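PDB 3CZX: putative N-acetylmuramoyl-L-alanine amidase from Neisseria meningitidis MC58, which probably hydrolyses, as a zinc-dependent amidase, the link between N-acetylmuramoyl residues and L-amino acid residues in cell-wall glycopeptides. Local coordinates for residues 19-25 against 149-155; 36-41 against 166-170; 89-95 against 140-146. Residue numbers count along the deposited sequence, not the author numbering.

Contact 1: 19-25 against 149-155; sequences AVNGSDR and ISNDTDL
A small beta hairpin, strands 20-21 and 24-25 joined by a type II' turn from N21 to D24, lies against the loop that leads into helix 152-177. The turn is closed by N21 N to D24 O (2.8 Å) and D24 N to N21 O (3.0 Å), with G22 at positive phi; across the contact the nearest CA atoms are those of N21 and S150, 6.3 Å apart. N21 (chi1 t, chi2 -18°) reaches across with its amide, and ND2 donates two nearly linear hydrogen bonds, to I149 O (2.8 Å) and D152 OD1 (2.9 Å), using both of its protons. D152, chi1 m, swings its carboxylate back to meet it and also pairs with K85. Next to the amide, I149 is extended (chi1 and chi2 both t): CG2 meets A19 CB at 3.6 Å, while CD1 reaches the second strand of the hairpin, 3.8 Å from D24 O and 4.0 Å from R25 C. L155 (t, p) brings CD2 to 3.5 Å from D24 OD2; the D24 carboxylate forms salt bridges with K159 of its own chain and K159 of the second subunit. N151, chi1 t, turns away from the hairpin and caps the helix, OD1 accepting from D154 N at 2.9 Å. Hairpin and N-capped helix start thus meet beside the zinc site, where E26, a zinc ligand, directly follows the hairpin.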
loop_
_atom_site.group_PDB
_atom_site.type_symbol
_atom_site.label_atom_id
_atom_site.label_comp_id
_atom_site.label_asym_id
_atom_site.label_seq_id
_atom_site.Cartn_x
_atom_site.Cartn_y
_atom_site.Cartn_z
ATOM N N ALA A 19 10.236 -11.392 -10.001
ATOM C CA ALA A 19 11.210 -10.472 -10.578
ATOM C C ALA A 19 11.515 -9.346 -9.597
ATOM O O ALA A 19 10.683 -9.022 -8.739
ATOM C CB ALA A 19 10.740 -9.925 -11.921
ATOM N N VAL A 20 12.746 -8.842 -9.676
ATOM C CA VAL A 20 13.229 -7.778 -8.810
ATOM C C VAL A 20 13.845 -6.682 -9.671
ATOM O O VAL A 20 14.437 -6.953 -10.707
ATOM C CB VAL A 20 14.239 -8.285 -7.702
ATOM C CG1 VAL A 20 13.606 -9.417 -6.860
ATOM C CG2 VAL A 20 15.601 -8.704 -8.297
ATOM N N ASN A 21 13.676 -5.432 -9.246
ATOM C CA ASN A 21 14.340 -4.309 -9.848
ATOM C C ASN A 21 14.814 -3.454 -8.678
ATOM O O ASN A 21 14.037 -2.750 -8.050
ATOM C CB ASN A 21 13.391 -3.555 -10.804
ATOM C CG ASN A 21 14.063 -2.399 -11.543
ATOM O OD1 ASN A 21 15.134 -1.911 -11.142
ATOM N ND2 ASN A 21 13.431 -1.930 -12.608
ATOM N N GLY A 22 16.099 -3.528 -8.359
ATOM C CA GLY A 22 16.579 -2.866 -7.148
ATOM C C GLY A 22 15.932 -3.487 -5.935
ATOM O O GLY A 22 15.882 -4.730 -5.809
ATOM N N SER A 23 15.415 -2.642 -5.038
ATOM C CA SER A 23 14.702 -3.151 -3.867
ATOM C C SER A 23 13.198 -3.276 -4.111
ATOM O O SER A 23 12.463 -3.591 -3.177
ATOM C CB SER A 23 14.987 -2.320 -2.611
ATOM O OG SER A 23 14.621 -0.978 -2.804
ATOM N N ASP A 24 12.764 -3.042 -5.350
ATOM C CA ASP A 24 11.390 -3.351 -5.730
ATOM C C ASP A 24 11.259 -4.817 -6.122
ATOM O O ASP A 24 11.959 -5.302 -7.018
ATOM C CB ASP A 24 10.964 -2.449 -6.880
ATOM C CG ASP A 24 10.912 -0.984 -6.459
ATOM O OD1 ASP A 24 10.379 -0.691 -5.385
ATOM O OD2 ASP A 24 11.406 -0.140 -7.207
ATOM N N ARG A 25 10.335 -5.511 -5.466
ATOM C CA ARG A 25 10.116 -6.934 -5.698
ATOM C C ARG A 25 8.700 -7.193 -6.189
ATOM O O ARG A 25 7.740 -6.693 -5.596
ATOM C CB ARG A 25 10.291 -7.728 -4.424
ATOM C CG ARG A 25 11.656 -7.525 -3.701
ATOM C CD ARG A 25 11.855 -8.616 -2.654
ATOM N NE ARG A 25 10.768 -8.656 -1.682
ATOM C CZ ARG A 25 10.581 -9.624 -0.787
ATOM N NH1 ARG A 25 11.402 -10.685 -0.699
ATOM N NH2 ARG A 25 9.536 -9.560 0.010
ATOM N N ILE A 149 8.086 -4.779 -14.541
ATOM C CA ILE A 149 8.884 -4.314 -13.434
ATOM C C ILE A 149 10.268 -3.902 -13.907
ATOM O O ILE A 149 10.929 -3.075 -13.259
ATOM C CB ILE A 149 8.974 -5.367 -12.320
ATOM C CG1 ILE A 149 9.405 -4.730 -11.011
ATOM C CG2 ILE A 149 9.889 -6.559 -12.720
ATOM C CD1 ILE A 149 9.439 -5.707 -9.850
ATOM N N SER A 150 10.673 -4.499 -15.023
ATOM C CA SER A 150 11.962 -4.195 -15.666
ATOM C C SER A 150 11.990 -2.849 -16.407
ATOM O O SER A 150 13.060 -2.362 -16.787
ATOM C CB SER A 150 12.342 -5.362 -16.575
ATOM O OG SER A 150 11.275 -5.691 -17.410
ATOM N N ASN A 151 10.830 -2.225 -16.642
ATOM C CA ASN A 151 10.757 -0.915 -17.228
ATOM C C ASN A 151 10.861 0.171 -16.155
ATOM O O ASN A 151 9.904 0.407 -15.436
ATOM C CB ASN A 151 9.455 -0.763 -18.030
ATOM C CG ASN A 151 9.470 0.455 -18.911
ATOM O OD1 ASN A 151 9.531 1.600 -18.442
ATOM N ND2 ASN A 151 9.478 0.230 -20.215
ATOM N N ASP A 152 12.034 0.793 -16.003
ATOM C CA ASP A 152 12.224 1.726 -14.906
ATOM C C ASP A 152 11.211 2.883 -14.884
ATOM O O ASP A 152 10.746 3.312 -13.798
ATOM C CB ASP A 152 13.637 2.340 -14.928
ATOM C CG ASP A 152 14.718 1.344 -14.679
ATOM O OD1 ASP A 152 14.466 0.189 -14.275
ATOM O OD2 ASP A 152 15.885 1.752 -14.868
ATOM N N THR A 153 10.905 3.427 -16.057
ATOM C CA THR A 153 9.974 4.549 -16.216
ATOM C C THR A 153 8.555 4.125 -15.830
ATOM O O THR A 153 7.886 4.814 -15.034
ATOM C CB THR A 153 9.994 5.106 -17.671
ATOM O OG1 THR A 153 11.282 5.715 -17.902
ATOM C CG2 THR A 153 8.890 6.158 -17.879
ATOM N N ASP A 154 8.086 2.992 -16.369
ATOM C CA ASP A 154 6.721 2.517 -16.011
ATOM C C ASP A 154 6.604 2.158 -14.514
ATOM O O ASP A 154 5.619 2.436 -13.860
ATOM C CB ASP A 154 6.346 1.277 -16.813
ATOM C CG ASP A 154 6.313 1.525 -18.302
ATOM O OD1 ASP A 154 6.256 2.694 -18.736
ATOM O OD2 ASP A 154 6.368 0.506 -19.031
ATOM N N LEU A 155 7.655 1.546 -13.978
ATOM C CA LEU A 155 7.708 1.222 -12.572
ATOM C C LEU A 155 7.640 2.492 -11.709
ATOM O O LEU A 155 6.939 2.536 -10.673
ATOM C CB LEU A 155 8.982 0.413 -12.252
ATOM C CG LEU A 155 9.267 0.142 -10.770
ATOM C CD1 LEU A 155 8.149 -0.585 -10.009
ATOM C CD2 LEU A 155 10.585 -0.575 -10.590
#

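Contact 2: 36-41 against 166-170; sequences IVASIL and CRAIA
I40, rotamer mt, lays CD1 over the backbone of R167, 3.5 Å from R167 CA, and over one face of its guanidinium, while its CG2 presses on A170 CB at 3.5 Å. This is helix-helix packing within the alpha/beta fold of the amidase: segments 36-41 (of helix 26-45) and 166-170 (of helix 152-177) have axes 8.5 Å apart that cross at -51°. The small A170 lets the backbones come close, its CA 5.2 Å from that of V37, and its methyl sits among V37, I40 and L41. At the other end I36 CG2 touches C166 CB at 3.4 Å. V37, chi1 t, fills the space between, CG2 lying 3.7 Å from C166 CB and 3.9 Å from I169 CG2; V37 and L41 also pack on L8 of strand 6-10, which places the pair against the central sheet. R167 (chi1 t) curls toward helix 26-45 and forms a salt bridge with D44. L41, rotamer mt, brings CD2 to 3.4 Å from A170 O.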
loop_
_atom_site.group_PDB
_atom_site.type_symbol
_atom_site.label_atom_id
_atom_site.label_comp_id
_atom_site.label_asym_id
_atom_site.label_seq_id
_atom_site.Cartn_x
_atom_site.Cartn_y
_atom_site.Cartn_z
ATOM N N ILE A 36 -4.954 -3.490 -2.097
ATOM C CA ILE A 36 -5.592 -2.188 -2.360
ATOM C C ILE A 36 -6.870 -2.420 -3.141
ATOM O O ILE A 36 -7.935 -1.859 -2.839
ATOM C CB ILE A 36 -4.674 -1.217 -3.062
ATOM C CG1 ILE A 36 -3.460 -0.920 -2.158
ATOM C CG2 ILE A 36 -5.393 0.053 -3.409
ATOM C CD1 ILE A 36 -2.386 -0.156 -2.890
ATOM N N VAL A 37 -6.805 -3.227 -4.198
ATOM C CA VAL A 37 -8.015 -3.468 -4.955
ATOM C C VAL A 37 -9.069 -4.131 -4.091
ATOM O O VAL A 37 -10.236 -3.778 -4.193
ATOM C CB VAL A 37 -7.713 -4.290 -6.234
ATOM C CG1 VAL A 37 -9.019 -4.670 -6.983
ATOM C CG2 VAL A 37 -6.821 -3.536 -7.171
ATOM N N ALA A 38 -8.672 -5.080 -3.266
ATOM C CA ALA A 38 -9.611 -5.800 -2.374
ATOM C C ALA A 38 -10.263 -4.819 -1.412
ATOM O O ALA A 38 -11.500 -4.824 -1.219
ATOM C CB ALA A 38 -8.888 -6.892 -1.615
ATOM N N SER A 39 -9.435 -3.966 -0.801
ATOM C CA SER A 39 -9.958 -3.029 0.202
ATOM C C SER A 39 -10.997 -2.053 -0.381
ATOM O O SER A 39 -11.984 -1.754 0.289
ATOM C CB SER A 39 -8.823 -2.254 0.853
ATOM O OG SER A 39 -8.237 -1.376 -0.073
ATOM N N ILE A 40 -10.796 -1.595 -1.617
ATOM C CA ILE A 40 -11.700 -0.658 -2.277
ATOM C C ILE A 40 -12.999 -1.374 -2.662
ATOM O O ILE A 40 -14.106 -0.831 -2.515
ATOM C CB ILE A 40 -11.038 0.028 -3.491
ATOM C CG1 ILE A 40 -9.875 0.919 -3.007
ATOM C CG2 ILE A 40 -12.055 0.866 -4.270
ATOM C CD1 ILE A 40 -9.033 1.576 -4.091
ATOM N N LEU A 41 -12.886 -2.597 -3.174
ATOM C CA LEU A 41 -14.099 -3.339 -3.526
ATOM C C LEU A 41 -14.957 -3.562 -2.274
ATOM O O LEU A 41 -16.182 -3.422 -2.322
ATOM C CB LEU A 41 -13.735 -4.655 -4.226
ATOM C CG LEU A 41 -13.220 -4.553 -5.666
ATOM C CD1 LEU A 41 -12.631 -5.856 -6.092
ATOM C CD2 LEU A 41 -14.304 -4.098 -6.676
ATOM N N CYS A 166 -4.864 1.226 -8.706
ATOM C CA CYS A 166 -5.635 0.148 -8.052
ATOM C C CYS A 166 -7.082 0.563 -7.847
ATOM O O CYS A 166 -7.970 -0.259 -8.032
ATOM C CB CYS A 166 -5.023 -0.333 -6.796
ATOM S SG CYS A 166 -3.376 -1.064 -7.008
ATOM N N ARG A 167 -7.336 1.848 -7.575
ATOM C CA ARG A 167 -8.729 2.351 -7.536
ATOM C C ARG A 167 -9.408 2.247 -8.891
ATOM O O ARG A 167 -10.567 1.828 -8.974
ATOM C CB ARG A 167 -8.794 3.798 -7.032
ATOM C CG ARG A 167 -10.245 4.284 -6.873
ATOM C CD ARG A 167 -10.324 5.610 -6.195
ATOM N NE ARG A 167 -9.772 5.556 -4.856
ATOM C CZ ARG A 167 -10.407 5.162 -3.755
ATOM N NH1 ARG A 167 -11.657 4.757 -3.796
ATOM N NH2 ARG A 167 -9.765 5.165 -2.597
ATOM N N ALA A 168 -8.702 2.609 -9.971
ATOM C CA ALA A 168 -9.220 2.446 -11.359
ATOM C C ALA A 168 -9.611 0.970 -11.605
ATOM O O ALA A 168 -10.661 0.674 -12.193
ATOM C CB ALA A 168 -8.177 2.928 -12.428
ATOM N N ILE A 169 -8.766 0.043 -11.148
ATOM C CA ILE A 169 -9.038 -1.386 -11.358
ATOM C C ILE A 169 -10.317 -1.797 -10.594
ATOM O O ILE A 169 -11.242 -2.399 -11.158
ATOM C CB ILE A 169 -7.817 -2.258 -10.929
ATOM C CG1 ILE A 169 -6.636 -2.048 -11.887
ATOM C CG2 ILE A 169 -8.209 -3.781 -10.842
ATOM C CD1 ILE A 169 -5.269 -2.619 -11.353
ATOM N N ALA A 170 -10.367 -1.444 -9.323
ATOM C CA ALA A 170 -11.513 -1.740 -8.455
ATOM C C ALA A 170 -12.784 -1.135 -9.073
ATOM O O ALA A 170 -13.829 -1.792 -9.156
ATOM C CB ALA A 170 -11.246 -1.199 -7.037
#

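Contact 3: 89-95 against 140-146; sequences GIEALST and GGIVFEP
Strands 91-94 and 142-145 lie side by side and antiparallel, their axes 4.6 Å apart and their directions 165° from each other. E91 with E145 and L93 with V143 are hydrogen-bonded pairs: E91 N to E145 O (3.1 Å), E145 N to E91 O (2.8 Å), L93 N to V143 O (2.9 Å) and V143 N to L93 O (3.0 Å). Between them A92 faces F144 as a non-hydrogen-bonded pair, CA atoms 4.3 Å apart. On this face the small A92 leaves a hollow into which F144 and I142 close, F144 CD1 3.8 Å and I142 CG2 3.9 Å from A92 CB, and C102 of helix 99-113 packs on the same methyl. I90 CG2 abuts the edge of the F144 ring, 3.9 Å from CE1, and V109 of that helix meets both I90 and F144. On the opposite face L93 CB and V143 CB adjoin at 4.2 Å, both residues chi1 t, against helix 134-138. There E91 OE2 also approaches E145 OE2 (4.1 Å); E91 is paired with K124 and R118. At one end of the pair S94 OG donates to G141 O (2.8 Å), and at the other a water donates to G89 O (2.9 Å) and E145 O (2.8 Å). The pairing joins inner strands of the amidase's mixed sheet, with helices on both faces, and brings the side chain of E145 to about 5 Å from the zinc ion.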
loop_
_atom_site.group_PDB
_atom_site.type_symbol
_atom_site.label_atom_id
_atom_site.label_comp_id
_atom_site.label_asym_id
_atom_site.label_seq_id
_atom_site.Cartn_x
_atom_site.Cartn_y
_atom_site.Cartn_z
ATOM N N GLY A 89 4.063 -2.428 -21.446
ATOM C CA GLY A 89 2.642 -2.563 -21.783
ATOM C C GLY A 89 1.933 -3.501 -20.826
ATOM O O GLY A 89 2.554 -4.149 -19.991
ATOM N N ILE A 90 0.626 -3.612 -21.056
ATOM C CA ILE A 90 -0.330 -4.271 -20.200
ATOM C C ILE A 90 -0.835 -5.528 -20.846
ATOM O O ILE A 90 -1.251 -5.507 -21.996
ATOM C CB ILE A 90 -1.581 -3.362 -20.050
ATOM C CG1 ILE A 90 -1.233 -2.041 -19.350
ATOM C CG2 ILE A 90 -2.722 -4.109 -19.321
ATOM C CD1 ILE A 90 -2.247 -0.928 -19.650
ATOM N N GLU A 91 -0.868 -6.606 -20.080
ATOM C CA GLU A 91 -1.534 -7.789 -20.559
ATOM C C GLU A 91 -2.091 -8.641 -19.443
ATOM O O GLU A 91 -1.664 -8.577 -18.285
ATOM C CB GLU A 91 -0.633 -8.584 -21.481
ATOM C CG GLU A 91 0.591 -9.186 -20.867
ATOM C CD GLU A 91 1.495 -9.888 -21.906
ATOM O OE1 GLU A 91 1.689 -9.381 -23.026
ATOM O OE2 GLU A 91 1.977 -10.974 -21.588
ATOM N N ALA A 92 -3.064 -9.453 -19.831
ATOM C CA ALA A 92 -3.754 -10.363 -18.916
ATOM C C ALA A 92 -3.958 -11.654 -19.677
ATOM O O ALA A 92 -4.473 -11.622 -20.810
ATOM C CB ALA A 92 -5.083 -9.779 -18.505
ATOM N N LEU A 93 -3.524 -12.755 -19.065
ATOM C CA LEU A 93 -3.522 -14.073 -19.667
ATOM C C LEU A 93 -4.678 -14.845 -19.095
ATOM O O LEU A 93 -4.782 -14.960 -17.891
ATOM C CB LEU A 93 -2.225 -14.803 -19.296
ATOM C CG LEU A 93 -2.016 -16.204 -19.807
ATOM C CD1 LEU A 93 -1.713 -16.100 -21.319
ATOM C CD2 LEU A 93 -0.858 -16.962 -19.010
ATOM N N SER A 94 -5.557 -15.396 -19.945
ATOM C CA SER A 94 -6.617 -16.246 -19.420
ATOM C C SER A 94 -7.183 -17.085 -20.548
ATOM O O SER A 94 -6.712 -17.001 -21.667
ATOM C CB SER A 94 -7.707 -15.395 -18.778
ATOM O OG SER A 94 -8.622 -16.144 -17.994
ATOM N N THR A 95 -8.202 -17.853 -20.216
ATOM C CA THR A 95 -9.030 -18.539 -21.239
ATOM C C THR A 95 -9.883 -17.514 -22.007
ATOM O O THR A 95 -10.234 -16.456 -21.493
ATOM C CB THR A 95 -9.996 -19.532 -20.548
ATOM O OG1 THR A 95 -10.735 -18.873 -19.507
ATOM C CG2 THR A 95 -9.253 -20.713 -19.920
ATOM N N GLY A 140 -9.029 -21.031 -15.597
ATOM C CA GLY A 140 -10.052 -20.000 -15.714
ATOM C C GLY A 140 -9.864 -18.776 -14.822
ATOM O O GLY A 140 -10.753 -17.938 -14.694
ATOM N N GLY A 141 -8.703 -18.674 -14.198
ATOM C CA GLY A 141 -8.310 -17.438 -13.534
ATOM C C GLY A 141 -7.644 -16.524 -14.553
ATOM O O GLY A 141 -7.295 -16.950 -15.662
ATOM N N ILE A 142 -7.395 -15.293 -14.131
ATOM C CA ILE A 142 -6.745 -14.267 -14.982
ATOM C C ILE A 142 -5.409 -13.907 -14.346
ATOM O O ILE A 142 -5.383 -13.489 -13.185
ATOM C CB ILE A 142 -7.623 -13.009 -15.030
ATOM C CG1 ILE A 142 -9.008 -13.327 -15.628
ATOM C CG2 ILE A 142 -6.941 -11.849 -15.823
ATOM C CD1 ILE A 142 -9.982 -12.184 -15.483
ATOM N N VAL A 143 -4.323 -14.120 -15.076
ATOM C CA VAL A 143 -2.995 -13.683 -14.638
ATOM C C VAL A 143 -2.809 -12.297 -15.208
ATOM O O VAL A 143 -2.592 -12.134 -16.410
ATOM C CB VAL A 143 -1.894 -14.660 -15.119
ATOM C CG1 VAL A 143 -0.469 -14.101 -14.857
ATOM C CG2 VAL A 143 -2.098 -16.009 -14.470
ATOM N N PHE A 144 -2.916 -11.285 -14.333
ATOM C CA PHE A 144 -2.877 -9.880 -14.766
ATOM C C PHE A 144 -1.502 -9.289 -14.540
ATOM O O PHE A 144 -1.026 -9.279 -13.402
ATOM C CB PHE A 144 -3.968 -9.079 -14.013
ATOM C CG PHE A 144 -4.205 -7.679 -14.522
ATOM C CD1 PHE A 144 -4.028 -7.344 -15.841
ATOM C CD2 PHE A 144 -4.667 -6.696 -13.655
ATOM C CE1 PHE A 144 -4.290 -6.047 -16.299
ATOM C CE2 PHE A 144 -4.920 -5.437 -14.111
ATOM C CZ PHE A 144 -4.729 -5.098 -15.412
ATOM N N GLU A 145 -0.904 -8.798 -15.621
ATOM C CA GLU A 145 0.410 -8.170 -15.612
ATOM C C GLU A 145 0.293 -6.759 -16.146
ATOM O O GLU A 145 0.545 -6.478 -17.309
ATOM C CB GLU A 145 1.385 -8.992 -16.444
ATOM C CG GLU A 145 1.533 -10.401 -15.936
ATOM C CD GLU A 145 2.597 -11.153 -16.674
ATOM O OE1 GLU A 145 3.786 -10.972 -16.378
ATOM O OE2 GLU A 145 2.236 -11.916 -17.563
ATOM N N PRO A 146 -0.079 -5.836 -15.275
ATOM C CA PRO A 146 -0.274 -4.463 -15.754
ATOM C C PRO A 146 0.974 -3.749 -16.285
ATOM O O PRO A 146 0.815 -2.836 -17.089
ATOM C CB PRO A 146 -0.822 -3.732 -14.533
ATOM C CG PRO A 146 -1.096 -4.694 -13.534
ATOM C CD PRO A 146 -0.452 -6.009 -13.869
HETATM O O HOH W 1 2.490 -1.268 -18.774
HETATM O O HOH W 2 2.620 -6.865 -19.097
#

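In the fold
Contact 3 is the sheet interior, contact 2 the buried packing of two helices on that sheet, and contact 1 a partly buried meeting of a hairpin with a helix start and the loop before it, near the zinc and the second subunit. Contacts 1 and 2 share helix 152-177, at its start and farther along, and both draw on the chain around E26: the hairpin just before it and the helix that begins there. Backbone hydrogen bonds hold contact 3, apolar side chains contact 2, and an asparagine ND2 that donates twice, with an isoleucine, contact 1. Contacts 2 and 3 touch directly, I169 CD1 lying 4.0 Å from F144 CE2, whereas contacts 1 and 2 stay about 12 Å apart at their nearest atoms.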